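Local atomic coordinates of lipid-transfer protein (Thermomonospora curvata, PDB entry 6OK1), a protein that belongs to the thiolase-like lipid-transfer proteins, a family built on the thiolase fold with two related halves. Residues Q304-L308 with G309-R313; T89-Q92 with A93-V97. All coordinates share one frame; numbering follows the deposited sequence.

Contact 1. Residues Q304-L308 with G309-R313; sequences QLEEL and GFCAR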
ATOM      1  N   GLN A 304      22.102  -5.122 -13.643  1.00 23.35           N
ATOM      2  CA  GLN A 304      20.907  -4.791 -14.403  1.00 21.12           C
ATOM      3  C   GLN A 304      21.150  -4.976 -15.894  1.00 22.21           C
ATOM      4  O   GLN A 304      20.322  -5.557 -16.602  1.00 24.66           O
ATOM      5  CB  GLN A 304      20.471  -3.362 -14.133  1.00 26.07           C
ATOM      6  CG  GLN A 304      19.744  -3.167 -12.829  1.00 24.52           C
ATOM      7  CD  GLN A 304      19.240  -1.763 -12.742  1.00 24.91           C
ATOM      8  OE1 GLN A 304      18.248  -1.402 -13.385  1.00 27.87           O
ATOM      9  NE2 GLN A 304      19.963  -0.937 -12.013  1.00 21.99           N
ATOM     10  N   LEU A 305      22.288  -4.489 -16.389  1.00 22.43           N
ATOM     11  CA  LEU A 305      22.582  -4.643 -17.816  1.00 22.08           C
ATOM     12  C   LEU A 305      22.618  -6.111 -18.214  1.00 29.28           C
ATOM     13  O   LEU A 305      22.164  -6.497 -19.307  1.00 25.04           O
ATOM     14  CB  LEU A 305      23.910  -3.954 -18.144  1.00 24.07           C
ATOM     15  CG  LEU A 305      23.890  -2.420 -18.077  1.00 28.11           C
ATOM     16  CD1 LEU A 305      25.304  -1.864 -17.938  1.00 26.88           C
ATOM     17  CD2 LEU A 305      23.175  -1.840 -19.322  1.00 28.41           C
ATOM     18  N   GLU A 306      23.146  -6.944 -17.334  1.00 24.61           N
ATOM     19  CA  GLU A 306      23.247  -8.369 -17.607  1.00 27.28           C
ATOM     20  C   GLU A 306      21.889  -9.055 -17.531  1.00 22.30           C
ATOM     21  O   GLU A 306      21.548  -9.872 -18.402  1.00 25.22           O
ATOM     22  CB  GLU A 306      24.254  -8.973 -16.641  1.00 26.77           C
ATOM     23  CG  GLU A 306      25.613  -8.308 -16.799  1.00 29.43           C
ATOM     24  CD  GLU A 306      26.601  -8.669 -15.714  1.00 32.36           C
ATOM     25  OE1 GLU A 306      26.305  -9.592 -14.936  1.00 27.01           O
ATOM     26  OE2 GLU A 306      27.694  -8.071 -15.667  1.00 27.24           O
ATOM     27  N   GLU A 307      21.092  -8.724 -16.515  1.00 25.23           N
ATOM     28  CA  GLU A 307      19.765  -9.309 -16.385  1.00 23.51           C
ATOM     29  C   GLU A 307      18.886  -8.979 -17.577  1.00 24.73           C
ATOM     30  O   GLU A 307      18.030  -9.793 -17.953  1.00 25.66           O
ATOM     31  CB  GLU A 307      19.092  -8.814 -15.106  1.00 22.21           C
ATOM     32  CG  GLU A 307      19.713  -9.373 -13.816  1.00 24.41           C
ATOM     33  CD  GLU A 307      19.499 -10.862 -13.619  1.00 26.02           C
ATOM     34  OE1 GLU A 307      18.684 -11.479 -14.352  1.00 25.78           O
ATOM     35  OE2 GLU A 307      20.171 -11.444 -12.738  1.00 26.31           O
ATOM     36  N   LEU A 308      19.037  -7.789 -18.133  1.00 24.02           N
ATOM     37  CA  LEU A 308      18.194  -7.322 -19.229  1.00 23.41           C
ATOM     38  C   LEU A 308      18.741  -7.705 -20.602  1.00 25.97           C
ATOM     39  O   LEU A 308      18.140  -7.339 -21.617  1.00 29.04           O
ATOM     40  CB  LEU A 308      18.015  -5.803 -19.129  1.00 25.36           C
ATOM     41  CG  LEU A 308      17.337  -5.334 -17.825  1.00 25.91           C
ATOM     42  CD1 LEU A 308      17.459  -3.819 -17.683  1.00 28.13           C
ATOM     43  CD2 LEU A 308      15.894  -5.760 -17.762  1.00 28.24           C
ATOM     44  N   GLY A 309      19.852  -8.436 -20.653  1.00 26.19           N
ATOM     45  CA  GLY A 309      20.335  -9.002 -21.892  1.00 26.78           C
ATOM     46  C   GLY A 309      21.183  -8.090 -22.760  1.00 26.71           C
ATOM     47  O   GLY A 309      21.395  -8.409 -23.944  1.00 27.85           O
ATOM     48  N   PHE A 310      21.667  -6.967 -22.237  1.00 29.76           N
ATOM     49  CA  PHE A 310      22.492  -6.066 -23.038  1.00 27.42           C
ATOM     50  C   PHE A 310      23.943  -6.510 -23.132  1.00 35.77           C
ATOM     51  O   PHE A 310      24.661  -6.056 -24.032  1.00 32.89           O
ATOM     52  CB  PHE A 310      22.424  -4.652 -22.473  1.00 28.34           C
ATOM     53  CG  PHE A 310      21.072  -4.045 -22.575  1.00 28.52           C
ATOM     54  CD1 PHE A 310      20.526  -3.740 -23.817  1.00 36.95           C
ATOM     55  CD2 PHE A 310      20.331  -3.785 -21.441  1.00 32.42           C
ATOM     56  CE1 PHE A 310      19.260  -3.183 -23.915  1.00 32.76           C
ATOM     57  CE2 PHE A 310      19.055  -3.231 -21.533  1.00 32.85           C
ATOM     58  CZ  PHE A 310      18.521  -2.937 -22.773  1.00 34.61           C
ATOM     59  N   CYS A 311      24.392  -7.379 -22.234  1.00 28.29           N
ATOM     60  CA  CYS A 311      25.731  -7.958 -22.299  1.00 35.37           C
ATOM     61  C   CYS A 311      25.691  -9.274 -21.528  1.00 36.14           C
ATOM     62  O   CYS A 311      24.698  -9.592 -20.870  1.00 31.98           O
ATOM     63  CB  CYS A 311      26.766  -6.995 -21.733  1.00 31.19           C
ATOM     64  SG  CYS A 311      26.429  -6.614 -19.988  1.00 31.20           S
ATOM     65  N   ALA A 312      26.784 -10.029 -21.607  1.00 32.80           N
ATOM     66  CA  ALA A 312      26.892 -11.325 -20.953  1.00 35.95           C
ATOM     67  C   ALA A 312      27.092 -11.172 -19.444  1.00 30.43           C
ATOM     68  O   ALA A 312      27.532 -10.128 -18.954  1.00 29.30           O
ATOM     69  CB  ALA A 312      28.064 -12.121 -21.539  1.00 37.37           C
ATOM     70  N   ARG A 313      26.771 -12.242 -18.706  1.00 34.04           N
ATOM     71  CA  ARG A 313      27.014 -12.268 -17.263  1.00 32.56           C
ATOM     72  C   ARG A 313      28.459 -11.911 -16.951  1.00 30.88           C
ATOM     73  O   ARG A 313      29.391 -12.465 -17.545  1.00 30.72           O
ATOM     74  CB  ARG A 313      26.717 -13.655 -16.690  1.00 42.76           C
ATOM     75  CG  ARG A 313      25.308 -14.054 -16.689  1.00 72.66           C
ATOM     76  CD  ARG A 313      24.579 -13.313 -15.619  1.00 46.23           C
ATOM     77  NE  ARG A 313      23.177 -13.637 -15.675  1.00 63.35           N
ATOM     78  CZ  ARG A 313      22.260 -13.009 -14.973  1.00 62.98           C
ATOM     79  NH1 ARG A 313      22.618 -12.017 -14.155  1.00 32.26           N
ATOM     80  NH2 ARG A 313      21.000 -13.383 -15.104  1.00 48.27           N
TER
HETATM   81  O   HOH W   1      24.836 -10.641 -12.970  1.00 31.07           O
HETATM   82  O   HOH W   2      22.896 -11.510 -20.037  1.00 47.45           O

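Contact 2. Residues T89-Q92 with A93-V97; sequences TVQQ and AAMAV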
ATOM      1  N   THR A  89       3.658   1.463 -10.624  1.00 21.98           N
ATOM      2  CA  THR A  89       2.512   2.370 -10.580  1.00 20.02           C
ATOM      3  C   THR A  89       1.973   2.597 -11.979  1.00 20.24           C
ATOM      4  O   THR A  89       0.755   2.672 -12.196  1.00 19.53           O
ATOM      5  CB  THR A  89       2.843   3.719  -9.921  1.00 19.90           C
ATOM      6  OG1 THR A  89       3.732   4.485 -10.746  1.00 21.43           O
ATOM      7  CG2 THR A  89       3.389   3.539  -8.511  1.00 20.76           C
ATOM      8  N   VAL A  90       2.874   2.654 -12.964  1.00 23.14           N
ATOM      9  CA  VAL A  90       2.444   2.809 -14.342  1.00 21.23           C
ATOM     10  C   VAL A  90       1.816   1.520 -14.878  1.00 22.19           C
ATOM     11  O   VAL A  90       0.854   1.581 -15.647  1.00 23.01           O
ATOM     12  CB  VAL A  90       3.624   3.273 -15.206  1.00 23.77           C
ATOM     13  CG1 VAL A  90       3.207   3.329 -16.688  1.00 23.14           C
ATOM     14  CG2 VAL A  90       4.098   4.649 -14.748  1.00 24.01           C
ATOM     15  N   GLN A  91       2.341   0.344 -14.504  1.00 20.81           N
ATOM     16  CA  GLN A  91       1.651  -0.901 -14.840  1.00 21.23           C
ATOM     17  C   GLN A  91       0.220  -0.884 -14.324  1.00 21.00           C
ATOM     18  O   GLN A  91      -0.719  -1.235 -15.053  1.00 21.31           O
ATOM     19  CB  GLN A  91       2.377  -2.123 -14.286  1.00 22.07           C
ATOM     20  CG  GLN A  91       1.767  -3.404 -14.830  1.00 21.82           C
ATOM     21  CD  GLN A  91       2.194  -4.609 -14.070  1.00 20.03           C
ATOM     22  OE1 GLN A  91       2.093  -4.636 -12.843  1.00 23.65           O
ATOM     23  NE2 GLN A  91       2.664  -5.627 -14.771  1.00 25.03           N
ATOM     24  N   GLN A  92       0.038  -0.501 -13.049  1.00 21.11           N
ATOM     25  CA  GLN A  92      -1.301  -0.383 -12.474  1.00 18.98           C
ATOM     26  C   GLN A  92      -2.209   0.459 -13.350  1.00 23.35           C
ATOM     27  O   GLN A  92      -3.323   0.044 -13.691  1.00 22.80           O
ATOM     28  CB  GLN A  92      -1.210   0.205 -11.064  1.00 19.56           C
ATOM     29  CG  GLN A  92      -0.750  -0.767  -9.998  1.00 19.04           C
ATOM     30  CD  GLN A  92      -1.876  -1.689  -9.574  1.00 18.49           C
ATOM     31  OE1 GLN A  92      -3.007  -1.237  -9.370  1.00 21.67           O
ATOM     32  NE2 GLN A  92      -1.607  -2.966  -9.512  1.00 20.40           N
ATOM     33  N   ALA A  93      -1.741   1.637 -13.731  1.00 23.45           N
ATOM     34  CA  ALA A  93      -2.550   2.541 -14.524  1.00 22.47           C
ATOM     35  C   ALA A  93      -2.870   1.936 -15.883  1.00 20.72           C
ATOM     36  O   ALA A  93      -4.007   2.019 -16.358  1.00 23.19           O
ATOM     37  CB  ALA A  93      -1.812   3.867 -14.673  1.00 25.19           C
ATOM     38  N   ALA A  94      -1.870   1.334 -16.522  1.00 23.71           N
ATOM     39  CA  ALA A  94      -2.088   0.702 -17.825  1.00 23.38           C
ATOM     40  C   ALA A  94      -3.103  -0.427 -17.739  1.00 24.21           C
ATOM     41  O   ALA A  94      -3.923  -0.605 -18.642  1.00 24.33           O
ATOM     42  CB  ALA A  94      -0.762   0.176 -18.374  1.00 23.96           C
ATOM     43  N   MET A  95      -3.034  -1.221 -16.675  1.00 21.75           N
ATOM     44  CA  MET A  95      -3.989  -2.302 -16.452  0.57 27.62           C
ATOM     45  C   MET A  95      -5.402  -1.765 -16.272  1.00 25.26           C
ATOM     46  O   MET A  95      -6.371  -2.332 -16.794  1.00 22.86           O
ATOM     47  CB  MET A  95      -3.535  -3.083 -15.218  0.57 25.99           C
ATOM     48  CG  MET A  95      -4.298  -4.325 -14.863  0.57 29.79           C
ATOM     49  SD  MET A  95      -3.759  -5.031 -13.279  0.57 26.13           S
ATOM     50  CE  MET A  95      -2.082  -4.412 -13.140  0.57 76.85           C
ATOM     51  N   ALA A  96      -5.545  -0.683 -15.502  1.00 24.11           N
ATOM     52  CA  ALA A  96      -6.873  -0.111 -15.281  1.00 23.14           C
ATOM     53  C   ALA A  96      -7.443   0.446 -16.578  1.00 27.27           C
ATOM     54  O   ALA A  96      -8.661   0.361 -16.825  1.00 25.03           O
ATOM     55  CB  ALA A  96      -6.807   0.990 -14.218  1.00 20.39           C
ATOM     56  N   VAL A  97      -6.582   1.027 -17.415  1.00 22.20           N
ATOM     57  CA  VAL A  97      -7.033   1.547 -18.704  1.00 24.57           C
ATOM     58  C   VAL A  97      -7.422   0.396 -19.629  1.00 23.91           C
ATOM     59  O   VAL A  97      -8.492   0.410 -20.257  1.00 27.22           O
ATOM     60  CB  VAL A  97      -5.947   2.439 -19.324  1.00 28.24           C
ATOM     61  CG1 VAL A  97      -6.242   2.751 -20.813  1.00 27.33           C
ATOM     62  CG2 VAL A  97      -5.820   3.737 -18.540  1.00 25.17           C
TER

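Contact 1. Residues Q304-L308 with G309-R313
Glu307 OE2 is gripped by two donors: NH1 of Arg313, at 2.9 Å, and the backbone N of Ile267. The same guanidinium reaches Glu307 OE1 with NH2, at 3.1 Å, completing a two-pronged, end-on salt bridge. The pairing is not coplanar, since the two flat groups are turned 73° apart and both nitrogens meet the carboxylate from above its plane. A bend at chi2 (-68°) swings the glutamate, whose CB heads away from the loop, back to its partner.

On its other flank NH1 donates to a water that in turn donates to Glu306 OE1 at 2.7 Å. Glu306 is otherwise well satisfied: Gly314 N also binds OE1, while Tyr159 OH and Ala316 N bind OE2. One carbon back from this buried carboxylate, Glu306 CG packs 3.7 Å from Cys311 SG.

The backbone here forms a classic helix ending, a Schellman motif. Gly309 takes positive phi (84°), and Phe310 N returns to Leu305 O at 3.0 Å while Gly309 N bonds Glu306 O at 3.2 Å. The turn lays Phe310 crosswise to Leu305 and brings its CE2 within 3.7 Å of Leu308 CB. Around this C-terminus of helix 301-307, helix 316-321 packs against Leu305 and Cys311, Tyr278 of helix 268-281 against Phe310, and strand 371-375 against Leu308.

Contact 2. Residues T89-Q92 with A93-V97
The amides of Gln91 and Gln92 stand about 72° apart, and in the Met95 conformer described here the methyl CE sits over one face of each. It lies 3.9 Å from Gln92 NE2 and 4.2 Å from Gln91 OE1, contacts that are less certain because Met95 was modelled in two conformers. The amide edges look elsewhere. Gln92 OE1 bonds Ser77 OG and Gln92 NE2 bonds OE1 of Gln92 of the second subunit, two partners that set the rotation of this amide, while Gln91 NE2 is tied to Ala245 O. Different torsions separate the neighbours: Gln91 runs out extended with CG opposite the backbone N (chi1 -171°), whereas Gln92 folds at chi2 (-78°) and lies alongside Met95, pointing the same way.

All of this rides on an ordinary alpha-helix, part of helix 86-98, which is consistent with the buried central helical layer of the five-layered thiolase fold. Its i to i+4 ladder includes Met95 N to Gln91 O at 2.8 Å, Ala94 N to Val90 O at 2.9 Å and Ala96 N to Gln92 O at 3.0 Å. On the sides turned to the strands, Ala93 rests on Val105 and Cys107 of strand 104-112, and Ala94 on Ile242 of strand 240-248. Along the subunit boundary, Gln91 and Met95 both pack on Ile101 of the second subunit.

Overall arrangement
The two contacts illustrate two different situations for a helix, one caught in mid-course and the other at its end. Contact 2 comes first in the chain, within the N-terminal thiolase range, and contact 1 lies in the C-terminal range; their centres are 26 Å apart and their nearest atoms about 14 Å, so they do not touch. All the touching residues of contact 2 are buried, and it meets the second subunit, whereas contact 1 is partly buried and is touched by no other protein chain of the assembly. The sodium ion, at Val48, Ile70 and Glu72, belongs to neither, although the side chain of Ala96 in contact 2 comes within about 13 Å of it.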